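Local coordinates for protein hydrogenase maturation factor (Thermoanaerobacter tengcongensis, PDB 3VTI) that accepts a carbamoyl group from HypF and probably dehydrates it with ATP to a nitrile during [NiFe]-hydrogenase maturation, binding magnesium, at residues L52-C55 against G56-D60; R198-R202 against G203-E207; A206-L209 against Y210-K214. All blocks are in the same frame, centred on the assembly; numbering follows the deposited sequence.

Interaction 1 of 3, residues L52-C55 against G56-D60; sequences LAVC and GTVND. With MG (magnesium ion), chain K.
The carboxamide of Asn59 turns one face to the carbonyl oxygen of Cys55, one helical turn back, with O of Cys55 2.9 Å from CG of Asn59, almost straight above the plane. ND2 of Asn59, 3.1 Å from the same oxygen, does not aim its N-H there; both polar ends of the amide are held elsewhere: OD1 accepts from N of Leu180 and ND2 donates to O of Ala178. The second flat group, the carboxylate of Asp60, binds magnesium through OD1 at 2.0 Å, and a water lies 2.4 Å from the metal. CG of Asn59 stands beside the residue's own N (chi1 -65°), which folds the amide back over that turn, while N of Asn59 donates to O of Cys55 at 2.7 Å. A leucine in its place would probably leave Leu180 N and Ala178 O without their mates and so slacken the tie between this helix and the loop of Ala178 and Leu180. On another flank Val54 and Val58 lie side by side, CG1 of Val54 3.9 Å from CG2 of Val58, and both reach helix 83-100. Thr57 hydrogen-bonds through OG1 to Thr124, on strand 120-130. Helix 49-60 thus runs buried through the N-terminal domain of an AIR synthase-related (PurM-like) fold, and its last turn delivers one of the three aspartates of the magnesium site.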
loop_
_atom_site.group_PDB
_atom_site.type_symbol
_atom_site.label_atom_id
_atom_site.label_comp_id
_atom_site.label_asym_id
_atom_site.label_seq_id
_atom_site.Cartn_x
_atom_site.Cartn_y
_atom_site.Cartn_z
ATOM N N LEU C 52 4.901 8.301 12.423
ATOM C CA LEU C 52 6.001 7.746 11.660
ATOM C C LEU C 52 6.143 8.428 10.298
ATOM O O LEU C 52 7.233 8.846 9.914
ATOM C CB LEU C 52 5.768 6.248 11.499
ATOM C CG LEU C 52 6.835 5.366 10.871
ATOM C CD1 LEU C 52 8.214 5.680 11.440
ATOM C CD2 LEU C 52 6.476 3.886 11.056
ATOM N N ALA C 53 5.030 8.548 9.580
ATOM C CA ALA C 53 5.016 9.119 8.241
ATOM C C ALA C 53 5.563 10.554 8.221
ATOM O O ALA C 53 6.217 10.965 7.259
ATOM C CB ALA C 53 3.615 9.070 7.683
ATOM N N VAL C 54 5.281 11.313 9.274
ATOM C CA VAL C 54 5.742 12.690 9.355
ATOM C C VAL C 54 7.218 12.724 9.759
ATOM O O VAL C 54 8.050 13.249 9.030
ATOM C CB VAL C 54 4.897 13.534 10.343
ATOM C CG1 VAL C 54 5.424 14.960 10.424
ATOM C CG2 VAL C 54 3.441 13.541 9.917
ATOM N N CYS C 55 7.524 12.135 10.907
ATOM C CA CYS C 55 8.854 12.161 11.478
ATOM C C CYS C 55 9.931 11.678 10.522
ATOM O O CYS C 55 10.974 12.328 10.361
ATOM C CB CYS C 55 8.875 11.369 12.783
ATOM S SG CYS C 55 7.961 12.228 14.105
ATOM N N GLY C 56 9.663 10.551 9.871
ATOM C CA GLY C 56 10.626 9.959 8.951
ATOM C C GLY C 56 11.035 10.885 7.829
ATOM O O GLY C 56 12.200 10.960 7.461
ATOM N N THR C 57 10.060 11.591 7.278
ATOM C CA THR C 57 10.311 12.523 6.194
ATOM C C THR C 57 10.869 13.854 6.691
ATOM O O THR C 57 11.677 14.485 6.005
ATOM C CB THR C 57 9.053 12.727 5.371
ATOM O OG1 THR C 57 8.784 11.519 4.648
ATOM C CG2 THR C 57 9.219 13.882 4.397
ATOM N N VAL C 58 10.454 14.272 7.884
ATOM C CA VAL C 58 11.039 15.445 8.512
ATOM C C VAL C 58 12.525 15.166 8.733
ATOM O O VAL C 58 13.382 15.997 8.432
ATOM C CB VAL C 58 10.315 15.793 9.846
ATOM C CG1 VAL C 58 11.174 16.727 10.734
ATOM C CG2 VAL C 58 8.926 16.397 9.570
ATOM N N ASN C 59 12.823 13.967 9.220
ATOM C CA ASN C 59 14.191 13.552 9.465
ATOM C C ASN C 59 15.019 13.503 8.185
ATOM O O ASN C 59 16.090 14.131 8.106
ATOM C CB ASN C 59 14.219 12.230 10.230
ATOM C CG ASN C 59 13.621 12.363 11.638
ATOM O OD1 ASN C 59 13.513 13.477 12.181
ATOM N ND2 ASN C 59 13.230 11.232 12.231
ATOM N N ASP C 60 14.501 12.790 7.180
ATOM C CA ASP C 60 15.177 12.647 5.895
ATOM C C ASP C 60 15.453 14.020 5.273
ATOM O O ASP C 60 16.498 14.222 4.668
ATOM C CB ASP C 60 14.353 11.777 4.934
ATOM C CG ASP C 60 14.509 10.273 5.192
ATOM O OD1 ASP C 60 15.648 9.769 5.303
ATOM O OD2 ASP C 60 13.468 9.570 5.233
HETATM MG MG MG K . 16.969 8.297 5.825
HETATM O O HOH W 1 17.175 7.727 3.507
#

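Interaction 2 of 3, residues R198-R202 against G203-E207; sequences RDPTR and GGVAE. With MG (magnesium ion), chain K.
Pro200 packs its ring against Gly204 and Val205, where the chain turns into the following helix. CB of Pro200 lies 3.5 Å from C of Gly204. The same CB also meets CG2 of Val205 at 3.9 Å, and CG, at the tip of the ring, touches that methyl too. The two side chains lie side by side and point the same way, with CG2 of Val205 set beside its own backbone N (chi1 173° places CG1 on the far side), so one methyl serves both ring carbons. The chain gets from one to the other by a type II beta turn from Thr201 to Gly204, closed by N of Gly204 donating to O of Thr201 at 2.7 Å. Gly203 holds the third place of the turn at a phi of 105°, where a beta carbon would run into the carbonyl oxygen of Arg202, and Gly204 also has positive phi. Beyond the turn, CG of Glu207 comes to 4.0 Å from O of Arg202. Just before Pro200, the centre of an inverse gamma turn, Asp199 binds magnesium through OD1 at 2.4 Å; a water also sits on the metal. The whole bend links strand 194-198, outermost within this chain in its mixed sheet, to helix 204-216, and Pro200 and Val205 both rest on Ile149 of strand 146-149.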
loop_
_atom_site.group_PDB
_atom_site.type_symbol
_atom_site.label_atom_id
_atom_site.label_comp_id
_atom_site.label_asym_id
_atom_site.label_seq_id
_atom_site.Cartn_x
_atom_site.Cartn_y
_atom_site.Cartn_z
ATOM N N ARG C 198 22.755 10.670 9.006
ATOM C CA ARG C 198 21.783 9.686 8.519
ATOM C C ARG C 198 21.062 8.981 9.661
ATOM O O ARG C 198 21.678 8.584 10.649
ATOM C CB ARG C 198 22.436 8.659 7.586
ATOM C CG ARG C 198 21.460 7.648 7.011
ATOM C CD ARG C 198 22.014 6.972 5.766
ATOM N NE ARG C 198 22.004 7.878 4.619
ATOM C CZ ARG C 198 22.410 7.558 3.391
ATOM N NH1 ARG C 198 22.865 6.337 3.115
ATOM N NH2 ARG C 198 22.359 8.467 2.431
ATOM N N ASP C 199 19.754 8.839 9.513
ATOM C CA ASP C 199 18.954 8.070 10.455
ATOM C C ASP C 199 18.988 6.568 10.134
ATOM O O ASP C 199 18.721 6.172 8.998
ATOM C CB ASP C 199 17.514 8.606 10.507
ATOM C CG ASP C 199 16.841 8.659 9.142
ATOM O OD1 ASP C 199 17.539 8.743 8.098
ATOM O OD2 ASP C 199 15.585 8.641 9.132
ATOM N N PRO C 200 19.334 5.729 11.137
ATOM C CA PRO C 200 19.503 4.301 10.889
ATOM C C PRO C 200 18.134 3.642 10.933
ATOM O O PRO C 200 17.699 3.162 11.982
ATOM C CB PRO C 200 20.397 3.835 12.043
ATOM C CG PRO C 200 20.389 4.956 13.074
ATOM C CD PRO C 200 19.500 6.059 12.565
ATOM N N THR C 201 17.452 3.656 9.796
ATOM C CA THR C 201 16.129 3.073 9.684
ATOM C C THR C 201 16.295 1.639 9.133
ATOM O O THR C 201 17.057 0.840 9.693
ATOM C CB THR C 201 15.199 3.950 8.813
ATOM O OG1 THR C 201 15.869 4.289 7.601
ATOM C CG2 THR C 201 14.840 5.258 9.528
ATOM N N ARG C 202 15.624 1.313 8.038
ATOM C CA ARG C 202 15.729 -0.026 7.450
ATOM C C ARG C 202 17.161 -0.569 7.369
ATOM O O ARG C 202 17.947 -0.135 6.516
ATOM C CB ARG C 202 15.087 -0.055 6.054
ATOM C CG ARG C 202 15.161 -1.435 5.365
ATOM C CD ARG C 202 13.826 -2.214 5.467
ATOM N NE ARG C 202 13.912 -3.577 4.910
ATOM C CZ ARG C 202 14.144 -3.881 3.626
ATOM N NH1 ARG C 202 14.348 -2.922 2.718
ATOM N NH2 ARG C 202 14.194 -5.156 3.246
ATOM N N GLY C 203 17.482 -1.527 8.238
ATOM C CA GLY C 203 18.815 -2.135 8.279
ATOM C C GLY C 203 19.656 -1.672 9.457
ATOM O O GLY C 203 20.777 -2.130 9.646
ATOM N N GLY C 204 19.120 -0.740 10.242
ATOM C CA GLY C 204 19.786 -0.235 11.447
ATOM C C GLY C 204 21.095 0.512 11.264
ATOM O O GLY C 204 21.408 1.013 10.183
ATOM N N VAL C 205 21.858 0.584 12.348
ATOM C CA VAL C 205 23.138 1.291 12.377
ATOM C C VAL C 205 24.151 0.652 11.428
ATOM O O VAL C 205 24.866 1.354 10.705
ATOM C CB VAL C 205 23.701 1.359 13.817
ATOM C CG1 VAL C 205 25.113 1.953 13.837
ATOM C CG2 VAL C 205 22.761 2.163 14.721
ATOM N N ALA C 206 24.184 -0.682 11.415
ATOM C CA ALA C 206 25.089 -1.442 10.548
ATOM C C ALA C 206 25.041 -0.956 9.100
ATOM O O ALA C 206 26.080 -0.679 8.496
ATOM C CB ALA C 206 24.775 -2.928 10.631
ATOM N N GLU C 207 23.823 -0.830 8.573
ATOM C CA GLU C 207 23.594 -0.480 7.174
ATOM C C GLU C 207 24.068 0.937 6.855
ATOM O O GLU C 207 24.723 1.154 5.835
ATOM C CB GLU C 207 22.122 -0.681 6.820
ATOM C CG GLU C 207 21.756 -0.450 5.363
ATOM C CD GLU C 207 22.415 -1.427 4.404
ATOM O OE1 GLU C 207 22.568 -2.633 4.731
ATOM O OE2 GLU C 207 22.784 -0.981 3.297
HETATM MG MG MG K . 16.969 8.297 5.825
HETATM O O HOH W 1 17.175 7.727 3.507
#

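Interaction 3 of 3, residues A206-L209 against Y210-K214; sequences AEVL and YEISK
O of Val208 accepts from N of Ile212 at 2.8 Å, one of four backbone bonds that tie each residue of 206-209 to the one four places on. The side chains of this pair meet at a slant: CG1 of Val208 lies 3.7 Å from CD1 of Ile212. The isoleucine's CG1 stands beside its own N (chi1 -64°), which lays it over O of Val208; chi2, near trans, carries CD1 on to the valine methyl. Tyr210 brings the edge of its ring to the carbonyl of Ala206, whose oxygen lies in the ring plane 3.3 Å from CD2, while N of Tyr210 bonds to that same oxygen at 3.2 Å. The ring's hydroxyl reaches on to the carbonyl of Val302. This is helix 204-216 of the C-terminal AIR synthase-related domain, laid against strands 219-223 and 290-293: Leu209 packs on Ile220 and Ile222 of the first and Val290 of the second, and Ser213 hydrogen-bonds through OG to the carbonyl of Val218. On another flank of the helix, Glu207 and Glu211 cross at about a right angle, their carboxylate planes 77° apart and the two OE2 atoms of Glu207 and Glu211 3.5 Å from each other. Two like charges so close would be expected to repel, but OE1 of Glu211 forms a salt bridge with Arg198, which probably offsets the repulsion, as may Arg304, whose side chain touches Glu207.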
loop_
_atom_site.group_PDB
_atom_site.type_symbol
_atom_site.label_atom_id
_atom_site.label_comp_id
_atom_site.label_asym_id
_atom_site.label_seq_id
_atom_site.Cartn_x
_atom_site.Cartn_y
_atom_site.Cartn_z
ATOM N N ALA C 206 24.184 -0.682 11.415
ATOM C CA ALA C 206 25.089 -1.442 10.548
ATOM C C ALA C 206 25.041 -0.956 9.100
ATOM O O ALA C 206 26.080 -0.679 8.496
ATOM C CB ALA C 206 24.775 -2.928 10.631
ATOM N N GLU C 207 23.823 -0.830 8.573
ATOM C CA GLU C 207 23.594 -0.480 7.174
ATOM C C GLU C 207 24.068 0.937 6.855
ATOM O O GLU C 207 24.723 1.154 5.835
ATOM C CB GLU C 207 22.122 -0.681 6.820
ATOM C CG GLU C 207 21.756 -0.450 5.363
ATOM C CD GLU C 207 22.415 -1.427 4.404
ATOM O OE1 GLU C 207 22.568 -2.633 4.731
ATOM O OE2 GLU C 207 22.784 -0.981 3.297
ATOM N N VAL C 208 23.758 1.883 7.739
ATOM C CA VAL C 208 24.265 3.243 7.636
ATOM C C VAL C 208 25.804 3.277 7.516
ATOM O O VAL C 208 26.344 3.920 6.611
ATOM C CB VAL C 208 23.798 4.113 8.845
ATOM C CG1 VAL C 208 24.611 5.425 8.943
ATOM C CG2 VAL C 208 22.306 4.399 8.771
ATOM N N LEU C 209 26.503 2.582 8.415
ATOM C CA LEU C 209 27.962 2.592 8.424
ATOM C C LEU C 209 28.511 2.083 7.096
ATOM O O LEU C 209 29.458 2.654 6.557
ATOM C CB LEU C 209 28.527 1.782 9.602
ATOM C CG LEU C 209 28.145 2.174 11.043
ATOM C CD1 LEU C 209 28.725 1.191 12.054
ATOM C CD2 LEU C 209 28.542 3.613 11.410
ATOM N N TYR C 210 27.900 1.023 6.569
ATOM C CA TYR C 210 28.269 0.463 5.271
ATOM C C TYR C 210 27.998 1.438 4.135
ATOM O O TYR C 210 28.763 1.494 3.170
ATOM C CB TYR C 210 27.530 -0.853 5.009
ATOM C CG TYR C 210 28.280 -2.072 5.489
ATOM C CD1 TYR C 210 29.265 -2.666 4.699
ATOM C CD2 TYR C 210 28.020 -2.626 6.735
ATOM C CE1 TYR C 210 29.966 -3.785 5.135
ATOM C CE2 TYR C 210 28.716 -3.751 7.183
ATOM C CZ TYR C 210 29.685 -4.324 6.380
ATOM O OH TYR C 210 30.376 -5.431 6.827
ATOM N N GLU C 211 26.912 2.197 4.253
ATOM C CA GLU C 211 26.573 3.200 3.252
ATOM C C GLU C 211 27.574 4.346 3.297
ATOM O O GLU C 211 27.957 4.876 2.252
ATOM C CB GLU C 211 25.151 3.720 3.457
ATOM C CG GLU C 211 24.073 2.759 2.958
ATOM C CD GLU C 211 22.708 2.959 3.619
ATOM O OE1 GLU C 211 22.608 3.718 4.617
ATOM O OE2 GLU C 211 21.728 2.345 3.136
ATOM N N ILE C 212 28.004 4.714 4.506
ATOM C CA ILE C 212 29.032 5.732 4.673
ATOM C C ILE C 212 30.344 5.228 4.084
ATOM O O ILE C 212 31.015 5.961 3.351
ATOM C CB ILE C 212 29.240 6.134 6.154
ATOM C CG1 ILE C 212 27.981 6.786 6.742
ATOM C CG2 ILE C 212 30.423 7.076 6.276
ATOM C CD1 ILE C 212 27.966 6.844 8.270
ATOM N N SER C 213 30.698 3.980 4.400
ATOM C CA SER C 213 31.901 3.337 3.860
ATOM C C SER C 213 31.948 3.285 2.341
ATOM O O SER C 213 32.944 3.667 1.731
ATOM C CB SER C 213 32.049 1.920 4.404
ATOM O OG SER C 213 32.777 1.930 5.621
ATOM N N LYS C 214 30.867 2.799 1.744
ATOM C CA LYS C 214 30.767 2.690 0.295
ATOM C C LYS C 214 30.955 4.057 -0.367
ATOM O O LYS C 214 31.838 4.227 -1.210
ATOM C CB LYS C 214 29.417 2.067 -0.098
ATOM C CG LYS C 214 29.259 1.763 -1.576
ATOM C CD LYS C 214 27.849 1.256 -1.895
ATOM C CE LYS C 214 27.633 1.171 -3.405
ATOM N NZ LYS C 214 26.293 0.602 -3.778
#

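Magnesium is the meeting point of interactions 1 and 2, which come from the N-terminal and C-terminal AIR synthase-related domains: OD1 of Asp60 and OD1 of Asp199 stand 3.5 Å apart on the ion, sharing it with Asp22 and a water. Interaction 3 continues the helix that interaction 2 begins, sharing Ala206 and Glu207. It packs on the loop that carries Asp199: CG2 of Val208 lies 3.5 Å from CA of Pro200, and NH1 of Arg198 bridges to OE1 of Glu211 at 3.0 Å while NE of Arg198 pairs with Asp22. Interactions 1 and 3 stay about 9 Å apart at their nearest atoms.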